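Side-chain contacts in probable acetolactate synthase isozyme III (Small subunit) (Nitrosomonas europaea ATCC 19718, PDB 2PC6), which is probably the small subunit of a larger synthase, a dimeric protein whose chain folds into two ACT-like alpha/beta domains: residues A[8-13]-A[38-43]; A[23-28]-A[60-65]; A[64-69]-A[73-78]; A[135-140]-A[148-153]. All coordinates share one frame; numbering follows the deposited sequence. Where two conformers were deposited one is given.

Contact 1. Residues A[8-13]-A[38-43]; sequences SLLMEN and APTEDP
N13 ND2 donates a hydrogen bond to P43 O at 3.2 Å, with an N-H...O angle of 161°. The carbonyl oxygen lies close to the plane of the N13 amide, so the N-H is well aimed, although ND2 itself is tilted 24° from the P43 carbonyl plane. N13 holds CG anti to its backbone N (chi1 -175°), and this swings the amide across to the loop. On the way the amide passes P39, whose CG lies 4.1 Å from ND2. The other branch of the amide is also engaged: OD1 accepts a bond from N31 ND2 of the second subunit. Nearer the strand, L10 CD2 meets T40 CG2 at 3.9 Å, the two side chains crossing at about a right angle. T40 OG1 is hydrogen-bonded to L45 O, while its methyl CG2 is the atom that touches L10. Behind them L163 packs on L10, and I148 of the second subunit packs on T40. One amide thus uses its donor within the chain and its acceptor across the dimer interface, consistent with the orientation modelled, and joins the loop after strand 34-39 to the residue that follows strand 3-12.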
loop_
_atom_site.group_PDB
_atom_site.type_symbol
_atom_site.label_atom_id
_atom_site.label_comp_id
_atom_site.label_asym_id
_atom_site.label_seq_id
_atom_site.Cartn_x
_atom_site.Cartn_y
_atom_site.Cartn_z
ATOM N N SER A 8 -2.285 1.360 -13.293
ATOM C CA SER A 8 -1.718 0.089 -12.925
ATOM C C SER A 8 -0.548 -0.208 -13.847
ATOM O O SER A 8 -0.670 -0.116 -15.077
ATOM C CB SER A 8 -2.764 -0.968 -13.191
ATOM O OG SER A 8 -2.871 -1.843 -12.094
ATOM N N LEU A 9 0.591 -0.586 -13.287
ATOM C CA LEU A 9 1.704 -0.893 -14.159
ATOM C C LEU A 9 2.620 -1.990 -13.642
ATOM O O LEU A 9 2.692 -2.257 -12.436
ATOM C CB LEU A 9 2.454 0.377 -14.585
ATOM C CG LEU A 9 2.919 1.409 -13.567
ATOM C CD1 LEU A 9 4.292 0.981 -13.128
ATOM C CD2 LEU A 9 3.027 2.792 -14.189
ATOM N N LEU A 10 3.230 -2.672 -14.609
ATOM C CA LEU A 10 4.234 -3.655 -14.376
ATOM C C LEU A 10 5.610 -3.017 -14.574
ATOM O O LEU A 10 5.877 -2.340 -15.574
ATOM C CB LEU A 10 4.056 -4.836 -15.334
ATOM C CG LEU A 10 3.120 -6.014 -15.000
ATOM C CD1 LEU A 10 3.227 -7.065 -16.068
ATOM C CD2 LEU A 10 3.327 -6.654 -13.606
HETATM N N MSE A 11 6.497 -3.225 -13.621
HETATM C CA MSE A 11 7.840 -2.745 -13.834
HETATM C C MSE A 11 8.934 -3.591 -13.277
HETATM O O MSE A 11 8.730 -4.354 -12.337
HETATM C CB MSE A 11 7.995 -1.318 -13.352
HETATM C CG MSE A 11 7.310 -0.978 -12.074
HETATM SE SE MSE A 11 8.443 0.439 -11.434
HETATM C CE MSE A 11 9.377 -0.468 -9.801
ATOM N N GLU A 12 10.096 -3.450 -13.908
ATOM C CA GLU A 12 11.355 -4.021 -13.445
ATOM C C GLU A 12 11.564 -3.782 -11.954
ATOM O O GLU A 12 11.706 -2.637 -11.513
ATOM C CB GLU A 12 12.532 -3.424 -14.231
ATOM C CG GLU A 12 12.454 -3.526 -15.789
ATOM C CD GLU A 12 12.482 -4.969 -16.367
ATOM O OE1 GLU A 12 12.337 -5.982 -15.631
ATOM O OE2 GLU A 12 12.648 -5.083 -17.595
ATOM N N ASN A 13 11.564 -4.863 -11.176
ATOM C CA ASN A 13 11.841 -4.772 -9.753
ATOM C C ASN A 13 13.337 -4.503 -9.496
ATOM O O ASN A 13 14.111 -5.377 -9.019
ATOM C CB ASN A 13 11.340 -6.018 -9.034
ATOM C CG ASN A 13 11.499 -5.923 -7.532
ATOM O OD1 ASN A 13 11.654 -4.830 -6.950
ATOM N ND2 ASN A 13 11.483 -7.067 -6.896
ATOM N N ALA A 38 4.783 -3.460 -5.106
ATOM C CA ALA A 38 5.343 -4.640 -4.418
ATOM C C ALA A 38 5.562 -5.708 -5.469
ATOM O O ALA A 38 5.008 -5.600 -6.556
ATOM C CB ALA A 38 4.409 -5.155 -3.289
ATOM N N PRO A 39 6.389 -6.725 -5.168
ATOM C CA PRO A 39 6.711 -7.712 -6.222
ATOM C C PRO A 39 5.493 -8.513 -6.645
ATOM O O PRO A 39 4.554 -8.670 -5.858
ATOM C CB PRO A 39 7.742 -8.662 -5.534
ATOM C CG PRO A 39 8.313 -7.863 -4.379
ATOM C CD PRO A 39 7.076 -7.045 -3.895
ATOM N N THR A 40 5.497 -9.001 -7.876
ATOM C CA THR A 40 4.463 -9.930 -8.327
ATOM C C THR A 40 4.953 -11.373 -8.119
ATOM O O THR A 40 6.053 -11.590 -7.574
ATOM C CB THR A 40 4.106 -9.693 -9.822
ATOM O OG1 THR A 40 5.228 -10.021 -10.649
ATOM C CG2 THR A 40 3.674 -8.227 -10.060
ATOM N N GLU A 41 4.096 -12.305 -8.549
ATOM C CA GLU A 41 4.394 -13.729 -8.739
ATOM C C GLU A 41 5.845 -13.926 -9.182
ATOM O O GLU A 41 6.567 -14.787 -8.656
ATOM C CB GLU A 41 3.454 -14.307 -9.823
ATOM C CG GLU A 41 1.984 -13.830 -9.784
ATOM C CD GLU A 41 1.693 -12.535 -10.532
ATOM O OE1 GLU A 41 1.583 -11.499 -9.904
ATOM O OE2 GLU A 41 1.526 -12.525 -11.752
ATOM N N ASP A 42 6.250 -13.081 -10.132
ATOM C CA ASP A 42 7.537 -13.162 -10.844
ATOM C C ASP A 42 8.398 -12.022 -10.269
ATOM O O ASP A 42 8.086 -10.831 -10.470
ATOM C CB ASP A 42 7.337 -12.996 -12.367
ATOM C CG ASP A 42 8.617 -12.547 -13.127
ATOM O OD1 ASP A 42 9.758 -12.546 -12.590
ATOM O OD2 ASP A 42 8.450 -12.188 -14.314
ATOM N N PRO A 43 9.495 -12.385 -9.576
ATOM C CA PRO A 43 10.243 -11.441 -8.731
ATOM C C PRO A 43 11.064 -10.444 -9.517
ATOM O O PRO A 43 11.633 -9.530 -8.925
ATOM C CB PRO A 43 11.170 -12.335 -7.890
ATOM C CG PRO A 43 10.898 -13.787 -8.353
ATOM C CD PRO A 43 10.107 -13.727 -9.627
#

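Contact 2. Residues A[23-28]-A[60-65]; sequences GLFSAR and EQITKQ
F25 points its ring at I62 so that the two side chains stand at about a right angle. The far end of the ring does the touching: CZ lies 3.5 Å from I62 CG2, and CE2 is almost as near. The methyl comes in obliquely, over neither a face nor an edge. I62 offers this branch because CG2 is the one anti to its backbone N, while CG1 is anti to the carbonyl carbon (chi1 -61°). Y30 packs on both residues, and I32 closes on the ring as well.

One step round the helix, L24 lies obliquely against Q65. Its CD1 reaches the backbone, 3.6 Å from Q65 O, and its CG sits 3.7 Å from Q65 NE2, so the isobutyl group fills the angle between main chain and amide. The Q65 chain runs extended beyond CG and carries the amide between L24 and R28. There R28 NH1 comes within 3.6 Å of Q65 NE2, with the guanidinium and amide planes 72° apart. Two nitrogen donors face each other here, so this is van der Waals contact and not a polar bond.

The segments of helices 17-28 and 56-68 run side by side on the sheet of the N-terminal ACT domain, 134° between their directions and 11.0 Å apart at closest approach. Their join grades from hydrocarbon at F25 and I62 to polar groups at the exposed R28, yet what crosses it is van der Waals contact, and the Q65 oxygen OE1 finds its hydrogen bond at Y30 OH instead.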
loop_
_atom_site.group_PDB
_atom_site.type_symbol
_atom_site.label_atom_id
_atom_site.label_comp_id
_atom_site.label_asym_id
_atom_site.label_seq_id
_atom_site.Cartn_x
_atom_site.Cartn_y
_atom_site.Cartn_z
ATOM N N GLY A 23 10.211 10.549 -10.421
ATOM C CA GLY A 23 10.848 11.733 -10.975
ATOM C C GLY A 23 10.076 12.323 -12.155
ATOM O O GLY A 23 9.903 13.542 -12.282
ATOM N N LEU A 24 9.602 11.448 -13.027
ATOM C CA LEU A 24 8.779 11.843 -14.170
ATOM C C LEU A 24 7.553 12.702 -13.735
ATOM O O LEU A 24 7.319 13.753 -14.310
ATOM C CB LEU A 24 8.369 10.585 -14.948
ATOM C CG LEU A 24 7.507 10.688 -16.206
ATOM C CD1 LEU A 24 7.652 9.419 -17.038
ATOM C CD2 LEU A 24 6.047 10.906 -15.832
ATOM N N PHE A 25 6.812 12.269 -12.715
ATOM C CA PHE A 25 5.732 13.090 -12.134
ATOM C C PHE A 25 6.215 14.447 -11.616
ATOM O O PHE A 25 5.700 15.519 -12.009
ATOM C CB PHE A 25 5.019 12.335 -11.018
ATOM C CG PHE A 25 4.061 11.282 -11.525
ATOM C CD1 PHE A 25 4.528 10.031 -11.947
ATOM C CD2 PHE A 25 2.674 11.552 -11.594
ATOM C CE1 PHE A 25 3.652 9.079 -12.435
ATOM C CE2 PHE A 25 1.777 10.595 -12.084
ATOM C CZ PHE A 25 2.261 9.362 -12.501
ATOM N N SER A 26 7.227 14.384 -10.757
ATOM C CA SER A 26 7.786 15.543 -10.107
ATOM C C SER A 26 8.240 16.578 -11.108
ATOM O O SER A 26 7.912 17.762 -10.964
ATOM C CB SER A 26 8.971 15.133 -9.273
ATOM O OG SER A 26 9.659 16.293 -8.904
ATOM N N ALA A 27 8.990 16.169 -12.129
ATOM C CA ALA A 27 9.552 17.176 -13.016
ATOM C C ALA A 27 8.469 18.150 -13.493
ATOM O O ALA A 27 8.749 19.345 -13.703
ATOM C CB ALA A 27 10.264 16.529 -14.219
ATOM N N ARG A 28 7.245 17.635 -13.672
ATOM C CA ARG A 28 6.182 18.361 -14.364
ATOM C C ARG A 28 4.986 18.660 -13.451
ATOM O O ARG A 28 3.944 19.183 -13.891
ATOM C CB ARG A 28 5.760 17.617 -15.629
ATOM C CG ARG A 28 6.524 18.096 -16.871
ATOM C CD ARG A 28 5.810 17.707 -18.159
ATOM N NE ARG A 28 6.418 18.244 -19.381
ATOM C CZ ARG A 28 7.428 17.659 -20.036
ATOM N NH1 ARG A 28 7.971 16.531 -19.548
ATOM N NH2 ARG A 28 7.903 18.209 -21.171
ATOM N N GLU A 60 -3.627 11.063 -20.083
ATOM C CA GLU A 60 -3.104 10.510 -21.330
ATOM C C GLU A 60 -1.618 10.901 -21.592
ATOM O O GLU A 60 -0.849 10.092 -22.106
ATOM C CB GLU A 60 -4.039 10.835 -22.518
ATOM N N GLN A 61 -1.203 12.099 -21.191
ATOM C CA GLN A 61 0.203 12.507 -21.390
ATOM C C GLN A 61 1.177 11.881 -20.386
ATOM O O GLN A 61 2.320 11.541 -20.716
ATOM C CB GLN A 61 0.341 14.032 -21.409
ATOM C CG GLN A 61 1.734 14.537 -21.802
ATOM C CD GLN A 61 2.220 14.151 -23.260
ATOM O OE1 GLN A 61 1.517 14.370 -24.262
ATOM N NE2 GLN A 61 3.446 13.617 -23.354
ATOM N N ILE A 62 0.711 11.714 -19.161
ATOM C CA ILE A 62 1.454 10.986 -18.134
ATOM C C ILE A 62 1.640 9.531 -18.580
ATOM O O ILE A 62 2.728 8.945 -18.458
ATOM C CB ILE A 62 0.673 11.049 -16.789
ATOM C CG1 ILE A 62 0.526 12.517 -16.346
ATOM C CG2 ILE A 62 1.293 10.117 -15.735
ATOM C CD1 ILE A 62 -0.253 12.699 -15.051
ATOM N N THR A 63 0.554 8.979 -19.111
ATOM C CA THR A 63 0.485 7.625 -19.614
ATOM C C THR A 63 1.390 7.464 -20.819
ATOM O O THR A 63 2.103 6.471 -20.945
ATOM C CB THR A 63 -0.980 7.292 -19.942
ATOM O OG1 THR A 63 -1.609 6.821 -18.744
ATOM C CG2 THR A 63 -1.100 6.251 -20.990
ATOM N N LYS A 64 1.384 8.457 -21.694
ATOM C CA LYS A 64 2.297 8.436 -22.810
ATOM C C LYS A 64 3.733 8.433 -22.254
ATOM O O LYS A 64 4.509 7.513 -22.557
ATOM C CB LYS A 64 2.024 9.590 -23.792
ATOM N N GLN A 65 4.072 9.407 -21.404
ATOM C CA GLN A 65 5.441 9.462 -20.875
ATOM C C GLN A 65 5.829 8.203 -20.099
ATOM O O GLN A 65 6.976 7.770 -20.179
ATOM C CB GLN A 65 5.687 10.673 -19.987
ATOM C CG GLN A 65 5.875 12.002 -20.679
ATOM C CD GLN A 65 5.807 13.134 -19.642
ATOM O OE1 GLN A 65 4.824 13.893 -19.570
ATOM N NE2 GLN A 65 6.820 13.192 -18.778
#

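Contact 3. Residues A[64-69]-A[73-78]; sequences KQLNKL and VKLIDL. With CA (calcium ion), chain E.
N67 and L75 are joined through one water, which donates to N67 OD1 at 2.9 Å and to L75 O at 3.1 Å. The bridge links the last turn of helix 56-68 to strand 72-77, the final helix-to-strand step of the beta-alpha-beta-beta-alpha-beta, ferredoxin-like ACT fold, where the strand returns antiparallel beside strand 3-12. Alongside the water, the N67 amide lies obliquely over the root of the L75 side chain, ND2 3.8 Å from L75 CB.

Deeper in, the contact is purely hydrocarbon. L75 carries CG anti to its backbone N (chi1 -176°), and this sends CD1 under the helix, where it meets L66 CB at 3.7 Å and then L66 CD1. The two leucines cross at about a right angle, and both also rest on L9 of the neighbouring strand; T63, one turn back along the helix, touches L75 too. L66 from the helix and L75 from the strand thus meet between the layers, with the amide and water to the side.

The helix ends at a calcium ion. The backbone oxygens of N67 and L69 bind it, joined by V72 O from the start of the strand, so the metal spans the short connection between helix and strand. Carbonyls at a helix C terminus carry partial negative charge, which would suit them to a cation. Two waters complete the five ligands seen in the model, the nearer of them 2.3 Å from the calcium. N67 O stands 2.4 Å from the same ion.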
loop_
_atom_site.group_PDB
_atom_site.type_symbol
_atom_site.label_atom_id
_atom_site.label_comp_id
_atom_site.label_asym_id
_atom_site.label_seq_id
_atom_site.Cartn_x
_atom_site.Cartn_y
_atom_site.Cartn_z
ATOM N N LYS A 64 1.384 8.457 -21.694
ATOM C CA LYS A 64 2.297 8.436 -22.810
ATOM C C LYS A 64 3.733 8.433 -22.254
ATOM O O LYS A 64 4.509 7.513 -22.557
ATOM C CB LYS A 64 2.024 9.590 -23.792
ATOM N N GLN A 65 4.072 9.407 -21.404
ATOM C CA GLN A 65 5.441 9.462 -20.875
ATOM C C GLN A 65 5.829 8.203 -20.099
ATOM O O GLN A 65 6.976 7.770 -20.179
ATOM C CB GLN A 65 5.687 10.673 -19.987
ATOM C CG GLN A 65 5.875 12.002 -20.679
ATOM C CD GLN A 65 5.807 13.134 -19.642
ATOM O OE1 GLN A 65 4.824 13.893 -19.570
ATOM N NE2 GLN A 65 6.820 13.192 -18.778
ATOM N N LEU A 66 4.902 7.612 -19.353
ATOM C CA LEU A 66 5.279 6.440 -18.557
ATOM C C LEU A 66 5.683 5.249 -19.421
ATOM O O LEU A 66 6.646 4.542 -19.107
ATOM C CB LEU A 66 4.172 6.043 -17.578
ATOM C CG LEU A 66 4.098 6.765 -16.242
ATOM C CD1 LEU A 66 2.731 6.556 -15.638
ATOM C CD2 LEU A 66 5.119 6.209 -15.347
ATOM N N ASN A 67 4.937 5.031 -20.499
ATOM C CA ASN A 67 5.206 3.906 -21.388
ATOM C C ASN A 67 6.572 4.006 -22.035
ATOM O O ASN A 67 7.178 2.981 -22.309
ATOM C CB ASN A 67 4.112 3.736 -22.449
ATOM C CG ASN A 67 3.041 2.753 -22.015
ATOM O OD1 ASN A 67 1.829 3.038 -22.106
ATOM N ND2 ASN A 67 3.474 1.583 -21.531
ATOM N N LYS A 68 7.040 5.241 -22.242
ATOM C CA LYS A 68 8.328 5.511 -22.840
ATOM C C LYS A 68 9.475 4.997 -21.969
ATOM O O LYS A 68 10.515 4.600 -22.517
ATOM C CB LYS A 68 8.530 7.019 -23.116
ATOM C CG LYS A 68 8.113 7.504 -24.508
ATOM N N LEU A 69 9.310 5.033 -20.638
ATOM C CA LEU A 69 10.340 4.531 -19.728
ATOM C C LEU A 69 10.581 3.074 -20.041
ATOM O O LEU A 69 9.629 2.338 -20.190
ATOM C CB LEU A 69 9.899 4.664 -18.266
ATOM C CG LEU A 69 9.592 6.050 -17.702
ATOM C CD1 LEU A 69 9.196 5.980 -16.247
ATOM C CD2 LEU A 69 10.789 7.014 -17.885
ATOM N N VAL A 73 6.742 -1.821 -18.236
ATOM C CA VAL A 73 6.655 -2.941 -19.178
ATOM C C VAL A 73 5.262 -3.064 -19.820
ATOM O O VAL A 73 5.145 -3.228 -21.031
ATOM C CB VAL A 73 7.065 -4.300 -18.483
ATOM C CG1 VAL A 73 6.831 -5.481 -19.426
ATOM C CG2 VAL A 73 8.535 -4.271 -18.022
ATOM N N LYS A 74 4.225 -3.009 -18.984
ATOM C CA LYS A 74 2.835 -2.917 -19.410
ATOM C C LYS A 74 2.174 -1.876 -18.514
ATOM O O LYS A 74 2.696 -1.527 -17.442
ATOM C CB LYS A 74 2.113 -4.285 -19.342
ATOM C CG LYS A 74 2.188 -5.108 -20.662
ATOM N N LEU A 75 1.011 -1.396 -18.932
ATOM C CA LEU A 75 0.365 -0.263 -18.276
ATOM C C LEU A 75 -1.068 -0.156 -18.767
ATOM O O LEU A 75 -1.320 -0.190 -19.978
ATOM C CB LEU A 75 1.119 1.036 -18.627
ATOM C CG LEU A 75 0.605 2.303 -17.940
ATOM C CD1 LEU A 75 1.672 3.374 -17.783
ATOM C CD2 LEU A 75 -0.645 2.855 -18.667
ATOM N N ILE A 76 -1.998 -0.019 -17.831
ATOM C CA ILE A 76 -3.400 0.229 -18.149
ATOM C C ILE A 76 -3.952 1.307 -17.213
ATOM O O ILE A 76 -3.515 1.441 -16.061
ATOM C CB ILE A 76 -4.239 -1.058 -18.077
ATOM C CG1 ILE A 76 -5.628 -0.858 -18.706
ATOM C CG2 ILE A 76 -4.364 -1.570 -16.614
ATOM N N ASP A 77 -4.869 2.120 -17.730
ATOM C CA ASP A 77 -5.690 2.941 -16.878
ATOM C C ASP A 77 -6.733 1.946 -16.397
ATOM O O ASP A 77 -7.651 1.575 -17.138
ATOM C CB ASP A 77 -6.348 4.104 -17.628
ATOM C CG ASP A 77 -7.218 4.988 -16.706
ATOM O OD1 ASP A 77 -8.215 4.483 -16.114
ATOM O OD2 ASP A 77 -6.909 6.197 -16.565
ATOM N N LEU A 78 -6.538 1.468 -15.180
ATOM C CA LEU A 78 -7.439 0.516 -14.598
ATOM C C LEU A 78 -8.863 1.031 -14.583
ATOM O O LEU A 78 -9.783 0.238 -14.689
ATOM C CB LEU A 78 -7.008 0.197 -13.179
ATOM C CG LEU A 78 -7.481 -1.166 -12.727
ATOM C CD1 LEU A 78 -6.709 -2.250 -13.475
ATOM C CD2 LEU A 78 -7.307 -1.262 -11.243
HETATM CA CA CA E . 8.239 0.909 -21.748
HETATM O O HOH W 1 -0.791 1.759 -22.324
HETATM O O HOH W 2 8.064 0.072 -23.842
HETATM O O HOH W 3 9.749 -1.039 -21.946
#

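Contact 4. Residues A[135-140]-A[148-153]; sequences GFLQAV and IARTGV
L137 reaches down from helix 130-139 and splits its two methyls between two residues of strand 145-157. CD2 meets I148 CD1 tip to tip at 3.4 Å. CD1 goes to R150, lying 3.4 Å from NH1 at the edge of the guanidinium and near its plane, with the side chains passing at a slant.

Both partners are extended, which brings their ends to the leucine. In I148, CG1 is anti to the carbonyl carbon and chi2 is 179°, which straightens the longer branch toward the helix. R150 sets off with CG anti to the backbone N (chi1 168°) and stays extended as far as NE, so its head group arrives level with the helix. There it is held by two salt bridges: NH2 to D134 OD1, on the same helix as L137, and NE to E87 OE2 on the adjacent strand 83-94. These bonds would fix the rotation of the guanidinium and hence the edge presented to the leucine.

The contact seats this helix on the outermost strand, within this chain, of the C-terminal ACT-like sheet. V91 packs behind I148, while E41 and A38 of the second subunit lie against I148 and R150, so the strand also faces the dimer partner. With a carboxylate on the helix and another on the sheet, the arginine charge is probably well balanced where it lies against the L137 methyl.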
loop_
_atom_site.group_PDB
_atom_site.type_symbol
_atom_site.label_atom_id
_atom_site.label_comp_id
_atom_site.label_asym_id
_atom_site.label_seq_id
_atom_site.Cartn_x
_atom_site.Cartn_y
_atom_site.Cartn_z
ATOM N N GLY A 135 -15.307 7.121 4.591
ATOM C CA GLY A 135 -16.506 7.226 5.430
ATOM C C GLY A 135 -16.178 7.032 6.903
ATOM O O GLY A 135 -16.744 7.711 7.796
ATOM N N PHE A 136 -15.256 6.108 7.160
ATOM C CA PHE A 136 -14.695 5.964 8.470
ATOM C C PHE A 136 -14.072 7.271 8.959
ATOM O O PHE A 136 -14.366 7.705 10.049
ATOM C CB PHE A 136 -13.641 4.883 8.512
ATOM C CG PHE A 136 -13.188 4.580 9.908
ATOM C CD1 PHE A 136 -13.965 3.768 10.738
ATOM C CD2 PHE A 136 -12.024 5.165 10.430
ATOM C CE1 PHE A 136 -13.603 3.491 12.061
ATOM C CE2 PHE A 136 -11.624 4.901 11.726
ATOM C CZ PHE A 136 -12.437 4.020 12.559
ATOM N N LEU A 137 -13.211 7.897 8.170
ATOM C CA LEU A 137 -12.570 9.129 8.620
ATOM C C LEU A 137 -13.528 10.276 8.781
ATOM O O LEU A 137 -13.327 11.080 9.683
ATOM C CB LEU A 137 -11.427 9.569 7.694
ATOM C CG LEU A 137 -10.254 8.594 7.453
ATOM C CD1 LEU A 137 -9.321 9.220 6.387
ATOM C CD2 LEU A 137 -9.516 8.287 8.749
ATOM N N GLN A 138 -14.555 10.384 7.927
ATOM C CA GLN A 138 -15.591 11.417 8.133
ATOM C C GLN A 138 -16.282 11.173 9.479
ATOM O O GLN A 138 -16.519 12.110 10.251
ATOM C CB GLN A 138 -16.617 11.457 7.005
ATOM C CG GLN A 138 -16.546 12.718 6.078
ATOM N N ALA A 139 -16.524 9.896 9.782
ATOM C CA ALA A 139 -17.285 9.526 10.963
ATOM C C ALA A 139 -16.491 9.697 12.245
ATOM O O ALA A 139 -17.068 10.023 13.228
ATOM C CB ALA A 139 -17.830 8.123 10.842
ATOM N N VAL A 140 -15.182 9.508 12.243
ATOM C CA VAL A 140 -14.412 9.721 13.468
ATOM C C VAL A 140 -14.208 11.206 13.775
ATOM O O VAL A 140 -14.081 12.023 12.848
ATOM C CB VAL A 140 -13.044 9.078 13.355
ATOM C CG1 VAL A 140 -12.355 9.119 14.701
ATOM C CG2 VAL A 140 -13.192 7.619 12.965
ATOM N N ILE A 148 -2.237 7.917 11.352
ATOM C CA ILE A 148 -2.898 7.057 10.372
ATOM C C ILE A 148 -1.847 6.553 9.376
ATOM O O ILE A 148 -0.996 7.322 8.944
ATOM C CB ILE A 148 -3.932 7.891 9.580
ATOM C CG1 ILE A 148 -5.248 7.947 10.328
ATOM C CG2 ILE A 148 -4.150 7.373 8.140
ATOM C CD1 ILE A 148 -6.258 8.814 9.523
ATOM N N ALA A 149 -1.907 5.263 9.038
ATOM C CA ALA A 149 -1.071 4.680 8.002
ATOM C C ALA A 149 -1.963 3.857 7.100
ATOM O O ALA A 149 -2.647 2.916 7.512
ATOM C CB ALA A 149 0.041 3.866 8.571
ATOM N N ARG A 150 -1.901 4.247 5.843
ATOM C CA ARG A 150 -2.894 3.979 4.863
ATOM C C ARG A 150 -2.093 3.608 3.650
ATOM O O ARG A 150 -1.200 4.358 3.239
ATOM C CB ARG A 150 -3.682 5.264 4.672
ATOM C CG ARG A 150 -4.589 5.299 3.493
ATOM C CD ARG A 150 -5.450 6.536 3.531
ATOM N NE ARG A 150 -6.516 6.397 2.555
ATOM C CZ ARG A 150 -7.683 7.032 2.629
ATOM N NH1 ARG A 150 -7.927 7.853 3.646
ATOM N NH2 ARG A 150 -8.621 6.828 1.706
ATOM N N THR A 151 -2.389 2.427 3.100
ATOM C CA THR A 151 -1.492 1.739 2.154
ATOM C C THR A 151 -1.595 2.233 0.739
ATOM O O THR A 151 -0.796 1.795 -0.108
ATOM C CB THR A 151 -1.759 0.219 1.986
ATOM O OG1 THR A 151 -3.121 0.004 1.565
ATOM C CG2 THR A 151 -1.451 -0.522 3.221
ATOM N N GLY A 152 -2.583 3.081 0.455
ATOM C CA GLY A 152 -2.847 3.403 -0.940
ATOM C C GLY A 152 -3.429 2.202 -1.681
ATOM O O GLY A 152 -3.165 1.042 -1.338
ATOM N N VAL A 153 -4.240 2.508 -2.689
ATOM C CA VAL A 153 -5.051 1.538 -3.399
ATOM C C VAL A 153 -4.265 0.404 -4.015
ATOM O O VAL A 153 -3.136 0.558 -4.481
ATOM C CB VAL A 153 -5.860 2.195 -4.529
ATOM C CG1 VAL A 153 -6.495 1.113 -5.418
ATOM C CG2 VAL A 153 -6.956 3.090 -3.948
#

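How the contacts relate
From the N terminus, strand 3-12 enters contact 1, which closes a loop through helix 17-28 back to residues 38-43. Contact 2 opens inside that loop, on helix 17-28, and closes beyond it on helix 56-68, so the two cross along the chain. Contact 3 starts on the same helix, sharing K64 and Q65 with contact 2, and makes the short turn to strand 72-77. That strand pairs with strand 3-12, which brings contact 3 back against contact 1. Contact 4 follows in series in the second ACT-like half, closing the short connection from helix 130-139 to strand 145-157, about 26 Å from contact 1 between centres. Contacts 1, 2 and 4 all touch the second subunit.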